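Local coordinates for protein dihydroxyacetone kinase (Citrobacter freundii, PDB 1UN8) that phosphorylates dihydroxyacetone with ATP in a divalent-metal-dependent reaction, giving dihydroxyacetone phosphate for glycerol fermentation, and carries a tightly bound phospholipid in its C-terminal helical barrel, at residues A[81-86]-A[194-199]; A[120-125]-A[130-135]; A[317-322]-A[328-333]; A[407-412]-A[417-422]; A[479-484]-A[541-546]. All coordinates share one frame; numbering follows the deposited sequence.

Contact 1 (A[81-86]-A[194-199])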
# COMPACT_ATOMS: atom_id res chain seq x y z
N ASP A 81 -16.04 10.65 10.25
CA ASP A 81 -14.70 10.75 10.81
C ASP A 81 -14.10 9.34 10.72
O ASP A 81 -14.76 8.39 10.27
CB ASP A 81 -14.79 11.22 12.26
CG ASP A 81 -13.49 11.84 12.76
OD1 ASP A 81 -13.55 12.65 13.70
OD2 ASP A 81 -12.42 11.51 12.21
N VAL A 82 -12.84 9.19 11.15
CA VAL A 82 -12.18 7.91 11.10
C VAL A 82 -12.97 6.82 11.81
O VAL A 82 -13.22 6.91 13.02
CB VAL A 82 -10.79 7.97 11.74
CG1 VAL A 82 -10.07 6.64 11.55
CG2 VAL A 82 -9.98 9.09 11.13
N PHE A 83 -13.37 5.79 11.06
CA PHE A 83 -14.12 4.68 11.62
C PHE A 83 -15.38 5.09 12.37
O PHE A 83 -15.81 4.41 13.30
CB PHE A 83 -13.23 3.87 12.56
CG PHE A 83 -12.11 3.15 11.86
CD1 PHE A 83 -11.19 2.39 12.60
CD2 PHE A 83 -11.99 3.18 10.47
CE1 PHE A 83 -10.17 1.68 11.96
CE2 PHE A 83 -10.98 2.48 9.82
CZ PHE A 83 -10.07 1.72 10.57
N ALA A 84 -15.96 6.22 11.97
CA ALA A 84 -17.17 6.74 12.60
C ALA A 84 -18.17 7.14 11.52
O ALA A 84 -17.82 7.83 10.56
CB ALA A 84 -16.83 7.94 13.46
N SER A 85 -19.42 6.70 11.68
CA SER A 85 -20.46 7.00 10.70
C SER A 85 -20.72 8.49 10.51
O SER A 85 -20.59 9.29 11.45
CB SER A 85 -21.79 6.34 11.12
OG SER A 85 -21.71 4.93 11.06
N PRO A 86 -21.10 8.89 9.28
CA PRO A 86 -21.39 10.29 8.95
C PRO A 86 -22.68 10.65 9.69
O PRO A 86 -23.42 9.76 10.10
CB PRO A 86 -21.60 10.28 7.44
CG PRO A 86 -20.95 9.00 6.98
CD PRO A 86 -21.27 8.04 8.09
N SER A 194 -2.05 -8.20 11.90
CA SER A 194 -2.14 -7.19 12.96
C SER A 194 -3.17 -6.13 12.62
O SER A 194 -3.46 -5.86 11.46
CB SER A 194 -0.77 -6.54 13.22
OG SER A 194 -0.28 -5.90 12.07
N SER A 195 -3.75 -5.52 13.65
CA SER A 195 -4.74 -4.49 13.41
C SER A 195 -4.03 -3.23 12.91
O SER A 195 -2.83 -3.25 12.64
CB SER A 195 -5.54 -4.21 14.68
OG SER A 195 -6.70 -3.47 14.37
N CYS A 196 -4.76 -2.14 12.79
CA CYS A 196 -4.19 -0.90 12.27
C CYS A 196 -3.78 0.12 13.32
O CYS A 196 -4.23 0.05 14.47
CB CYS A 196 -5.19 -0.23 11.32
SG CYS A 196 -6.76 0.14 12.16
N HIS A 197 -2.94 1.06 12.92
CA HIS A 197 -2.52 2.13 13.81
C HIS A 197 -3.56 3.23 13.71
O HIS A 197 -3.90 3.68 12.62
CB HIS A 197 -1.15 2.68 13.39
CG HIS A 197 -0.02 1.73 13.64
ND1 HIS A 197 0.67 1.12 12.61
CD2 HIS A 197 0.51 1.26 14.79
CE1 HIS A 197 1.58 0.32 13.12
NE2 HIS A 197 1.51 0.38 14.44
N LEU A 198 -4.08 3.67 14.84
CA LEU A 198 -5.08 4.72 14.86
C LEU A 198 -4.45 6.09 15.05
O LEU A 198 -3.40 6.20 15.67
CB LEU A 198 -6.07 4.45 15.99
CG LEU A 198 -6.87 3.15 15.84
CD1 LEU A 198 -7.68 2.92 17.11
CD2 LEU A 198 -7.79 3.24 14.61
N PRO A 199 -5.07 7.14 14.50
CA PRO A 199 -4.52 8.50 14.64
C PRO A 199 -4.75 9.07 16.04
O PRO A 199 -5.28 10.18 16.19
CB PRO A 199 -5.27 9.27 13.56
CG PRO A 199 -6.60 8.62 13.56
CD PRO A 199 -6.26 7.14 13.64

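Contact 2 (A[120-125]-A[130-135])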
# COMPACT_ATOMS: atom_id res chain seq x y z
N LEU A 120 -32.32 7.20 8.66
CA LEU A 120 -33.12 8.35 9.05
C LEU A 120 -33.03 9.39 7.93
O LEU A 120 -33.99 10.12 7.67
CB LEU A 120 -32.62 8.95 10.36
CG LEU A 120 -33.39 10.19 10.85
CD1 LEU A 120 -34.89 9.99 10.71
CD2 LEU A 120 -33.02 10.48 12.30
N ALA A 121 -31.88 9.44 7.26
CA ALA A 121 -31.69 10.38 6.16
C ALA A 121 -32.65 10.08 5.01
O ALA A 121 -33.30 10.98 4.49
CB ALA A 121 -30.24 10.33 5.66
N ALA A 122 -32.73 8.82 4.62
CA ALA A 122 -33.61 8.41 3.54
C ALA A 122 -35.06 8.78 3.90
O ALA A 122 -35.82 9.25 3.05
CB ALA A 122 -33.50 6.90 3.32
N GLU A 123 -35.41 8.58 5.16
CA GLU A 123 -36.76 8.88 5.63
C GLU A 123 -37.05 10.35 5.53
O GLU A 123 -38.13 10.75 5.08
CB GLU A 123 -36.94 8.41 7.08
CG GLU A 123 -36.85 6.91 7.23
CD GLU A 123 -37.89 6.21 6.38
OE1 GLU A 123 -37.62 5.08 5.90
OE2 GLU A 123 -39.00 6.77 6.21
N LYS A 124 -36.10 11.18 5.95
CA LYS A 124 -36.29 12.62 5.88
C LYS A 124 -36.31 13.08 4.43
O LYS A 124 -36.93 14.09 4.10
CB LYS A 124 -35.17 13.35 6.64
CG LYS A 124 -35.28 13.23 8.14
CD LYS A 124 -34.34 14.21 8.83
CE LYS A 124 -34.61 14.24 10.33
NZ LYS A 124 -33.84 15.32 11.02
N ALA A 125 -35.64 12.33 3.57
CA ALA A 125 -35.57 12.66 2.16
C ALA A 125 -36.91 12.37 1.51
O ALA A 125 -37.41 13.15 0.70
CB ALA A 125 -34.47 11.86 1.48
N TYR A 130 -38.18 13.19 -2.42
CA TYR A 130 -37.18 12.48 -3.19
C TYR A 130 -37.50 10.99 -3.21
O TYR A 130 -38.10 10.46 -2.27
CB TYR A 130 -35.78 12.66 -2.59
CG TYR A 130 -35.27 14.08 -2.54
CD1 TYR A 130 -35.52 14.89 -1.44
CD2 TYR A 130 -34.51 14.61 -3.59
CE1 TYR A 130 -35.02 16.19 -1.37
CE2 TYR A 130 -34.00 15.91 -3.54
CZ TYR A 130 -34.26 16.69 -2.42
OH TYR A 130 -33.78 17.98 -2.34
N ASN A 131 -37.12 10.32 -4.29
CA ASN A 131 -37.32 8.88 -4.38
C ASN A 131 -36.02 8.24 -3.92
O ASN A 131 -34.97 8.45 -4.54
CB ASN A 131 -37.64 8.45 -5.81
CG ASN A 131 -39.05 8.80 -6.21
OD1 ASN A 131 -39.61 8.18 -7.11
ND2 ASN A 131 -39.64 9.79 -5.55
N VAL A 132 -36.08 7.48 -2.84
CA VAL A 132 -34.89 6.86 -2.29
C VAL A 132 -35.00 5.36 -2.03
O VAL A 132 -36.06 4.86 -1.64
CB VAL A 132 -34.51 7.52 -0.95
CG1 VAL A 132 -33.10 7.10 -0.55
CG2 VAL A 132 -34.62 9.03 -1.08
N GLU A 133 -33.90 4.66 -2.25
CA GLU A 133 -33.82 3.24 -2.00
C GLU A 133 -32.49 2.98 -1.28
O GLU A 133 -31.50 3.67 -1.52
CB GLU A 133 -33.89 2.44 -3.30
CG GLU A 133 -35.27 2.40 -3.96
CD GLU A 133 -36.38 1.95 -3.02
OE1 GLU A 133 -36.13 1.13 -2.12
OE2 GLU A 133 -37.52 2.42 -3.20
N MET A 134 -32.47 1.99 -0.39
CA MET A 134 -31.25 1.67 0.33
C MET A 134 -30.89 0.19 0.22
O MET A 134 -31.73 -0.68 0.43
CB MET A 134 -31.40 2.04 1.80
CG MET A 134 -30.14 1.80 2.59
SD MET A 134 -30.19 2.59 4.23
CE MET A 134 -29.96 1.12 5.21
N LEU A 135 -29.63 -0.08 -0.11
CA LEU A 135 -29.16 -1.46 -0.21
C LEU A 135 -28.03 -1.68 0.79
O LEU A 135 -26.94 -1.12 0.65
CB LEU A 135 -28.64 -1.76 -1.62
CG LEU A 135 -27.95 -3.12 -1.74
CD1 LEU A 135 -28.96 -4.21 -1.45
CD2 LEU A 135 -27.34 -3.32 -3.13

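Contact 3 (A[317-322]-A[328-333])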
# COMPACT_ATOMS: atom_id res chain seq x y z
N ALA A 317 -21.10 -5.59 -16.70
CA ALA A 317 -20.97 -4.40 -15.87
C ALA A 317 -19.59 -4.23 -15.21
O ALA A 317 -19.13 -3.10 -15.01
CB ALA A 317 -22.06 -4.40 -14.80
N LEU A 318 -18.94 -5.33 -14.86
CA LEU A 318 -17.64 -5.24 -14.24
C LEU A 318 -16.60 -4.71 -15.21
O LEU A 318 -15.80 -3.84 -14.87
CB LEU A 318 -17.17 -6.61 -13.74
CG LEU A 318 -17.75 -7.16 -12.44
CD1 LEU A 318 -16.98 -8.44 -12.07
CD2 LEU A 318 -17.63 -6.13 -11.33
N LEU A 319 -16.64 -5.23 -16.43
CA LEU A 319 -15.68 -4.85 -17.46
C LEU A 319 -15.83 -3.50 -18.13
O LEU A 319 -14.98 -3.10 -18.90
CB LEU A 319 -15.66 -5.94 -18.51
CG LEU A 319 -15.39 -7.32 -17.91
CD1 LEU A 319 -15.66 -8.38 -18.95
CD2 LEU A 319 -13.95 -7.42 -17.41
N THR A 320 -16.90 -2.78 -17.83
CA THR A 320 -17.10 -1.48 -18.46
C THR A 320 -16.15 -0.46 -17.87
O THR A 320 -15.94 -0.43 -16.66
CB THR A 320 -18.53 -0.98 -18.27
OG1 THR A 320 -18.82 -0.84 -16.88
CG2 THR A 320 -19.52 -1.96 -18.88
N GLU A 321 -15.58 0.39 -18.71
CA GLU A 321 -14.67 1.41 -18.21
C GLU A 321 -15.48 2.44 -17.44
O GLU A 321 -16.64 2.70 -17.77
CB GLU A 321 -13.95 2.11 -19.36
CG GLU A 321 -13.19 1.19 -20.30
CD GLU A 321 -12.45 1.95 -21.39
OE1 GLU A 321 -13.08 2.77 -22.10
OE2 GLU A 321 -11.23 1.72 -21.55
N VAL A 322 -14.88 3.01 -16.41
CA VAL A 322 -15.53 4.05 -15.62
C VAL A 322 -14.50 5.16 -15.45
O VAL A 322 -13.38 5.03 -15.94
CB VAL A 322 -15.97 3.52 -14.23
CG1 VAL A 322 -16.97 2.38 -14.41
CG2 VAL A 322 -14.76 3.04 -13.43
N PRO A 328 -9.73 -0.42 -10.49
CA PRO A 328 -8.72 -1.17 -11.22
C PRO A 328 -9.32 -2.00 -12.35
O PRO A 328 -10.31 -2.69 -12.15
CB PRO A 328 -8.13 -2.05 -10.14
CG PRO A 328 -9.36 -2.43 -9.38
CD PRO A 328 -10.15 -1.14 -9.28
N THR A 329 -8.72 -1.92 -13.53
CA THR A 329 -9.20 -2.66 -14.68
C THR A 329 -8.95 -4.15 -14.49
O THR A 329 -7.81 -4.58 -14.36
CB THR A 329 -8.48 -2.22 -15.97
OG1 THR A 329 -8.83 -0.86 -16.26
CG2 THR A 329 -8.87 -3.11 -17.15
N PRO A 330 -10.02 -4.95 -14.46
CA PRO A 330 -9.91 -6.40 -14.28
C PRO A 330 -8.98 -7.03 -15.32
O PRO A 330 -8.93 -6.60 -16.46
CB PRO A 330 -11.35 -6.88 -14.43
CG PRO A 330 -12.13 -5.72 -13.90
CD PRO A 330 -11.43 -4.55 -14.54
N VAL A 331 -8.24 -8.05 -14.91
CA VAL A 331 -7.31 -8.71 -15.82
C VAL A 331 -7.38 -10.22 -15.69
O VAL A 331 -7.46 -10.76 -14.59
CB VAL A 331 -5.85 -8.26 -15.54
CG1 VAL A 331 -4.88 -8.99 -16.46
CG2 VAL A 331 -5.72 -6.74 -15.71
N PRO A 332 -7.36 -10.93 -16.81
CA PRO A 332 -7.42 -12.39 -16.73
C PRO A 332 -6.11 -12.88 -16.14
O PRO A 332 -5.05 -12.39 -16.51
CB PRO A 332 -7.54 -12.81 -18.20
CG PRO A 332 -8.13 -11.61 -18.86
CD PRO A 332 -7.43 -10.47 -18.20
N PRO A 333 -6.16 -13.84 -15.20
CA PRO A 333 -4.88 -14.29 -14.65
C PRO A 333 -4.02 -14.81 -15.79
O PRO A 333 -4.39 -15.76 -16.46
CB PRO A 333 -5.29 -15.40 -13.69
CG PRO A 333 -6.54 -15.94 -14.32
CD PRO A 333 -7.26 -14.68 -14.72

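Contact 4 (A[407-412]-A[417-422])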
# COMPACT_ATOMS: atom_id res chain seq x y z
N GLN A 407 48.89 -25.53 -16.24
CA GLN A 407 47.58 -25.23 -16.82
C GLN A 407 47.35 -23.79 -17.27
O GLN A 407 46.29 -23.47 -17.81
CB GLN A 407 46.49 -25.61 -15.81
CG GLN A 407 46.34 -27.11 -15.60
CD GLN A 407 45.92 -27.81 -16.88
OE1 GLN A 407 44.81 -27.59 -17.39
NE2 GLN A 407 46.80 -28.65 -17.41
N LEU A 408 48.34 -22.92 -17.07
CA LEU A 408 48.19 -21.52 -17.45
C LEU A 408 48.66 -21.16 -18.85
O LEU A 408 49.68 -21.66 -19.32
CB LEU A 408 48.93 -20.63 -16.44
CG LEU A 408 48.51 -20.68 -14.98
CD1 LEU A 408 49.36 -19.71 -14.18
CD2 LEU A 408 47.03 -20.33 -14.86
N PRO A 409 47.93 -20.28 -19.53
CA PRO A 409 48.28 -19.84 -20.89
C PRO A 409 49.36 -18.77 -20.76
O PRO A 409 49.24 -17.67 -21.31
CB PRO A 409 46.97 -19.26 -21.40
CG PRO A 409 46.40 -18.63 -20.16
CD PRO A 409 46.64 -19.69 -19.11
N LEU A 410 50.41 -19.12 -20.03
CA LEU A 410 51.54 -18.23 -19.76
C LEU A 410 52.08 -17.42 -20.94
O LEU A 410 52.65 -16.35 -20.75
CB LEU A 410 52.69 -19.02 -19.15
CG LEU A 410 52.44 -19.73 -17.82
CD1 LEU A 410 53.61 -20.65 -17.48
CD2 LEU A 410 52.23 -18.70 -16.73
N ASN A 411 51.92 -17.93 -22.16
CA ASN A 411 52.47 -17.23 -23.31
C ASN A 411 51.57 -16.16 -23.92
O ASN A 411 51.92 -15.53 -24.92
CB ASN A 411 52.87 -18.24 -24.39
CG ASN A 411 54.05 -17.75 -25.20
OD1 ASN A 411 55.09 -17.39 -24.65
ND2 ASN A 411 53.88 -17.72 -26.52
N ASN A 412 50.41 -15.94 -23.30
CA ASN A 412 49.48 -14.93 -23.78
C ASN A 412 48.85 -14.22 -22.60
O ASN A 412 47.87 -14.70 -22.03
CB ASN A 412 48.39 -15.57 -24.63
CG ASN A 412 47.41 -14.55 -25.20
OD1 ASN A 412 46.56 -14.89 -26.02
ND2 ASN A 412 47.54 -13.30 -24.77
N PHE A 417 45.30 -13.07 -18.17
CA PHE A 417 44.58 -12.16 -17.28
C PHE A 417 43.10 -12.54 -17.27
O PHE A 417 42.49 -12.68 -16.21
CB PHE A 417 44.75 -10.70 -17.73
CG PHE A 417 46.06 -10.08 -17.31
CD1 PHE A 417 46.28 -8.71 -17.46
CD2 PHE A 417 47.08 -10.85 -16.75
CE1 PHE A 417 47.48 -8.13 -17.08
CE2 PHE A 417 48.28 -10.28 -16.36
CZ PHE A 417 48.48 -8.91 -16.52
N ALA A 418 42.54 -12.72 -18.47
CA ALA A 418 41.14 -13.09 -18.60
C ALA A 418 40.85 -14.36 -17.80
O ALA A 418 39.78 -14.51 -17.21
CB ALA A 418 40.80 -13.31 -20.07
N LEU A 419 41.81 -15.28 -17.76
CA LEU A 419 41.62 -16.52 -17.03
C LEU A 419 41.64 -16.30 -15.52
O LEU A 419 40.83 -16.88 -14.79
CB LEU A 419 42.70 -17.54 -17.40
CG LEU A 419 42.57 -18.84 -16.60
CD1 LEU A 419 41.21 -19.46 -16.87
CD2 LEU A 419 43.70 -19.78 -16.99
N ILE A 420 42.56 -15.46 -15.06
CA ILE A 420 42.66 -15.14 -13.64
C ILE A 420 41.38 -14.41 -13.25
O ILE A 420 40.76 -14.73 -12.24
CB ILE A 420 43.89 -14.22 -13.35
CG1 ILE A 420 45.18 -14.99 -13.62
CG2 ILE A 420 43.86 -13.73 -11.91
CD1 ILE A 420 46.42 -14.12 -13.60
N GLY A 421 41.00 -13.44 -14.08
CA GLY A 421 39.80 -12.67 -13.81
C GLY A 421 38.59 -13.56 -13.62
O GLY A 421 37.71 -13.28 -12.81
N GLU A 422 38.56 -14.65 -14.38
CA GLU A 422 37.45 -15.58 -14.29
C GLU A 422 37.52 -16.45 -13.05
O GLU A 422 36.51 -16.73 -12.42
CB GLU A 422 37.43 -16.47 -15.53
CG GLU A 422 36.22 -17.39 -15.62
CD GLU A 422 36.41 -18.51 -16.64
OE1 GLU A 422 37.17 -19.46 -16.35
OE2 GLU A 422 35.81 -18.42 -17.73

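Contact 5 (A[479-484]-A[541-546])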
# COMPACT_ATOMS: atom_id res chain seq x y z
N ASP A 479 45.37 2.72 -2.61
CA ASP A 479 46.37 3.66 -2.09
C ASP A 479 47.82 3.30 -2.38
O ASP A 479 48.70 4.16 -2.36
CB ASP A 479 46.18 3.85 -0.59
CG ASP A 479 44.77 4.20 -0.24
OD1 ASP A 479 44.32 5.29 -0.65
OD2 ASP A 479 44.10 3.41 0.45
N ALA A 480 48.07 2.03 -2.66
CA ALA A 480 49.41 1.58 -2.97
C ALA A 480 49.51 1.24 -4.46
O ALA A 480 50.54 1.48 -5.09
CB ALA A 480 49.78 0.35 -2.11
N LEU A 481 48.42 0.71 -5.01
CA LEU A 481 48.40 0.30 -6.41
C LEU A 481 48.55 1.46 -7.39
O LEU A 481 49.41 1.43 -8.27
CB LEU A 481 47.09 -0.44 -6.74
CG LEU A 481 47.15 -1.68 -7.63
CD1 LEU A 481 45.90 -1.71 -8.48
CD2 LEU A 481 48.38 -1.70 -8.50
N GLN A 482 47.72 2.48 -7.23
CA GLN A 482 47.77 3.63 -8.12
C GLN A 482 49.16 4.26 -8.19
O GLN A 482 49.70 4.45 -9.27
CB GLN A 482 46.75 4.69 -7.69
CG GLN A 482 46.64 5.83 -8.66
CD GLN A 482 45.21 6.25 -8.88
OE1 GLN A 482 44.53 6.73 -7.96
NE2 GLN A 482 44.72 6.05 -10.10
N PRO A 483 49.75 4.58 -7.03
CA PRO A 483 51.08 5.18 -7.02
C PRO A 483 52.04 4.33 -7.83
O PRO A 483 52.80 4.85 -8.66
CB PRO A 483 51.44 5.19 -5.53
CG PRO A 483 50.13 5.36 -4.87
CD PRO A 483 49.24 4.42 -5.65
N ALA A 484 51.99 3.02 -7.60
CA ALA A 484 52.85 2.07 -8.29
C ALA A 484 52.59 2.06 -9.79
O ALA A 484 53.54 2.09 -10.58
CB ALA A 484 52.65 0.67 -7.72
N MET A 541 53.99 -5.25 -0.83
CA MET A 541 54.91 -6.36 -0.72
C MET A 541 55.09 -7.06 -2.07
O MET A 541 56.15 -7.59 -2.38
CB MET A 541 54.42 -7.34 0.35
CG MET A 541 54.43 -6.74 1.73
SD MET A 541 56.06 -6.07 2.19
CE MET A 541 55.89 -4.31 1.79
N VAL A 542 54.04 -7.05 -2.88
CA VAL A 542 54.13 -7.67 -4.19
C VAL A 542 55.19 -6.93 -4.99
O VAL A 542 56.14 -7.53 -5.49
CB VAL A 542 52.79 -7.63 -4.93
CG1 VAL A 542 52.99 -7.98 -6.39
CG2 VAL A 542 51.82 -8.61 -4.29
N PHE A 543 55.05 -5.62 -5.10
CA PHE A 543 56.03 -4.85 -5.85
C PHE A 543 57.43 -4.94 -5.25
O PHE A 543 58.42 -4.97 -5.98
CB PHE A 543 55.60 -3.40 -5.96
CG PHE A 543 54.57 -3.18 -7.02
CD1 PHE A 543 53.23 -3.30 -6.74
CD2 PHE A 543 54.96 -2.94 -8.33
CE1 PHE A 543 52.27 -3.17 -7.73
CE2 PHE A 543 54.02 -2.81 -9.33
CZ PHE A 543 52.67 -2.92 -9.04
N LYS A 544 57.50 -4.99 -3.93
CA LYS A 544 58.78 -5.12 -3.25
C LYS A 544 59.45 -6.39 -3.75
O LYS A 544 60.64 -6.41 -4.06
CB LYS A 544 58.58 -5.22 -1.74
CG LYS A 544 59.87 -5.32 -0.96
CD LYS A 544 59.61 -5.54 0.51
CE LYS A 544 60.92 -5.73 1.26
NZ LYS A 544 60.66 -6.00 2.69
N ALA A 545 58.67 -7.47 -3.83
CA ALA A 545 59.19 -8.74 -4.30
C ALA A 545 59.66 -8.62 -5.75
O ALA A 545 60.71 -9.15 -6.12
CB ALA A 545 58.13 -9.81 -4.17
N LEU A 546 58.87 -7.94 -6.57
CA LEU A 546 59.23 -7.78 -7.96
C LEU A 546 60.53 -7.00 -8.10
O LEU A 546 61.41 -7.38 -8.87
CB LEU A 546 58.11 -7.07 -8.72
CG LEU A 546 56.82 -7.87 -8.89
CD1 LEU A 546 55.85 -7.08 -9.77
CD2 LEU A 546 57.13 -9.21 -9.52

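Contact 1 (A[81-86]-A[194-199])
Next to the substrate-binding His-61 and the active-site His-220, Phe-83 of the loop after strand 76-80 meets Cys-196 and Leu-198 of the loop after strand 186-192. The Cys-196 sulfur lies beside the ring edge, close to its plane: SG is 3.7 Å from Phe-83 CE1, and the line from SG to the ring centroid runs 80° off the ring normal. This is a sulfur-aromatic contact made at the edge. Leu-198 CD2 reaches Phe-83 CE1 at 3.9 Å but comes obliquely. A type II beta turn from Asp-81 to Ala-84, closed by Ala-84 N to Asp-81 O at 3.0 Å, sets Phe-83 at the corner. Beyond the two segments the ring meets His-220, which forms the hemiaminal intermediate, edge-to-face, and also the ring of His-61; contact 1 thus joins loops from the two sheets of the DhaK region beside the catalytic histidine. Val-82 and Pro-199 approach tip to tip, CG2 to CG at 4.2 Å, because Val-82 CG2 lies anti to the carbonyl carbon (chi1, measured to CG1, -174°). Leu-12 of helix 12-22 touches both residues. Val-82 N donates to Asp-81 OD2 at 2.6 Å, and the same OD2 forms a salt bridge with Arg-9 NH1.

Contact 2 (A[120-125]-A[130-135])
Val-132 puts its two methyl groups against two alanines one helical turn apart: CG1 meets Ala-122 CB at 3.9 Å and CG2 meets Ala-125 CB at 3.8 Å. The contact lies within a beta-alpha-beta unit, strand 104-109, helix 112-127 and strand 132-137, and packs the helix on the strand that follows it. Because CG1 stands anti to the backbone N (chi1 -167°) and CG2 anti to the carbonyl carbon, each branch has its own alanine. The short alanine side chains let the helix come close, with CA atoms of Ala-122 and Val-132 6.2 Å apart. Leu-106 of strand 104-109, the first strand of the unit, touches both Ala-122 and Val-132, while helix 88-98 packs on Ala-125 through Leu-92 and Ile-95. On the side of Met-134, Tyr-467 of the second subunit packs on Ala-122 and Met-134.

Further out, toward the end of the helix, Tyr-130 CD1 lies 4.3 Å from Ala-125 CB. The phenol end is hydrogen-bonded to Gln-96, OH to OE1. The polar edge is a backbone bond that ties the start of the returning chain to the last turns of the helix: Tyr-130 N donates to Ala-125 O at 3.2 Å, with an N-H...O angle of 152°. That carbonyl oxygen also sits in the plane of the tyrosine ring at its edge, 3.3 Å from Tyr-130 CD1.

Contact 3 (A[317-322]-A[328-333])
Leu-319, on helix 314-319, crosses Pro-330 obliquely, meeting the ring at CB. Its own CB leaves the helix to one flank of the proline, and CG, anti to the carbonyl carbon (chi1 -54°), carries the fork back toward Pro-330. The two methyls then part: CD2 of Leu-319 touches Pro-330 CB at 4.0 Å, whereas CD1 turns from the ring. Pro-330 also lies against the helix backbone, its CG 4.2 Å from the carbonyl oxygen of Leu-318. Both meetings are van der Waals contacts over a small buried surface. Trp-287 of strand 285-292 touches Leu-319 and Pro-330 alike, completing an apolar cluster, and Val-331 is tied by backbone hydrogen bonding to Leu-288 of the same strand. Nearby, Thr-320 OG1 donates to Ala-317 O at 2.9 Å from above the carbonyl plane, and Lys-160 NZ of helix 155-167 is hydrogen-bonded to the carbonyls of Ala-317 and Thr-320. Away from the annotated sites, this is a helix-to-loop packing in the chain that leads on toward the C-terminal helical barrel, where a proline-rich stretch runs back past the helix it has just left and along edge strand 285-292.

Contact 4 (A[407-412]-A[417-422])
Leu-419 on helix 413-427 meets Leu-408 and Pro-409 through one methyl group. Its CD2 presses on the ring of Pro-409 at CD, 3.6 Å away, and also touches Leu-408 CD2 at 4.0 Å. The two leucine side chains cross at about a right angle, whereas Leu-419 passes the proline obliquely. Leu-419 CG stands anti to the backbone N (chi1 177°), which extends the side chain from the helix toward the preceding loop. Pro-409 is the centre of an inverse gamma turn, with Leu-410 N bonded to Leu-408 O at 2.7 Å, and it opens a type I beta turn that closes where Asn-412 N meets Pro-409 O at 2.9 Å.

Toward the other end of the loop the contact is looser. Asn-411 is exposed and takes no part here, its OD1 bonded to Asn-355, and Asn-412, at the N-cap position of helix 413-427, turns OD1 to Thr-415 OG1 rather than to the residues 417-422. In the eight-helix barrel the contact folds the loop after helix 388-404 back over helix 413-427. Phe-350 touches Pro-409 and Leu-419, helices 388-404 and 356-371 pack on Leu-408, and Phe-417 and Ile-420 reach inward to the bound phospholipid.

Contact 5 (A[479-484]-A[541-546])
Ala-484 and Phe-543 make a CH-pi contact between helices 478-490 and 534-547 of the C-terminal eight-helix barrel. Ala-484 CB stands over one face of the Phe-543 ring, above its centre, 3.9 Å from the centroid and 13° off the ring normal. Ala-484 CB is 3.8 Å from Phe-543 CZ and 3.9 Å from Phe-543 CE1. The phenyl ring reaches across because CG lies anti to the carbonyl carbon (chi1 -79°), and chi2 of 89° turns its face to the methyl group.

A second, looser apolar contact joins Leu-481 CD2 to Phe-543 CE1 at 4.2 Å, obliquely to the ring, three residues before Ala-484 on the same helix. The Leu-481 side chain also packs on Leu-539 of helix 534-547 and on Leu-461 and Met-464 of helix 453-468.

Backbone bonding stays inside each helix. Ala-484 N reaches Ala-480 O at 3.3 Å, whereas Pro-483, with no N-H to give, leaves helix 478-490 kinked. Leu-546 N bonds to Val-542 O at 3.0 Å, and the Leu-546 side chain belongs to the pocket of the bound phospholipid. The Phe-543 side chain is about 4 Å from that lipid, and the Leu-481 side chain about 4 Å from that of Met-477, which binds ATP. With one methyl over a phenyl face and a leucine methyl approaching it obliquely, the two helices are joined here by dispersion and shape.

How the contacts relate
Contacts 1, 2 and 3 belong to the substrate-binding DhaK part, contacts 4 and 5 to the helical barrel. Contact 2 is nested within the chain loop closed by contact 1, their centres 26 Å apart; contact 3 lies 29 Å from contact 1 between centres, and contact 1 borders the active-site histidine. Contacts 4 and 5, centres 21 Å apart, share the phospholipid pocket. With 66 Å between the centres of contact 1 and the ATP-proximal contact 5, substrate and nucleotide regions of one chain are far apart. In the homodimer Glu-123 of contact 2 bonds Gln-463 and Tyr-467 of the second subunit's barrel, and contact 4 meets Arg-127 of the second subunit, consistent with one subunit's barrel serving the other's substrate site.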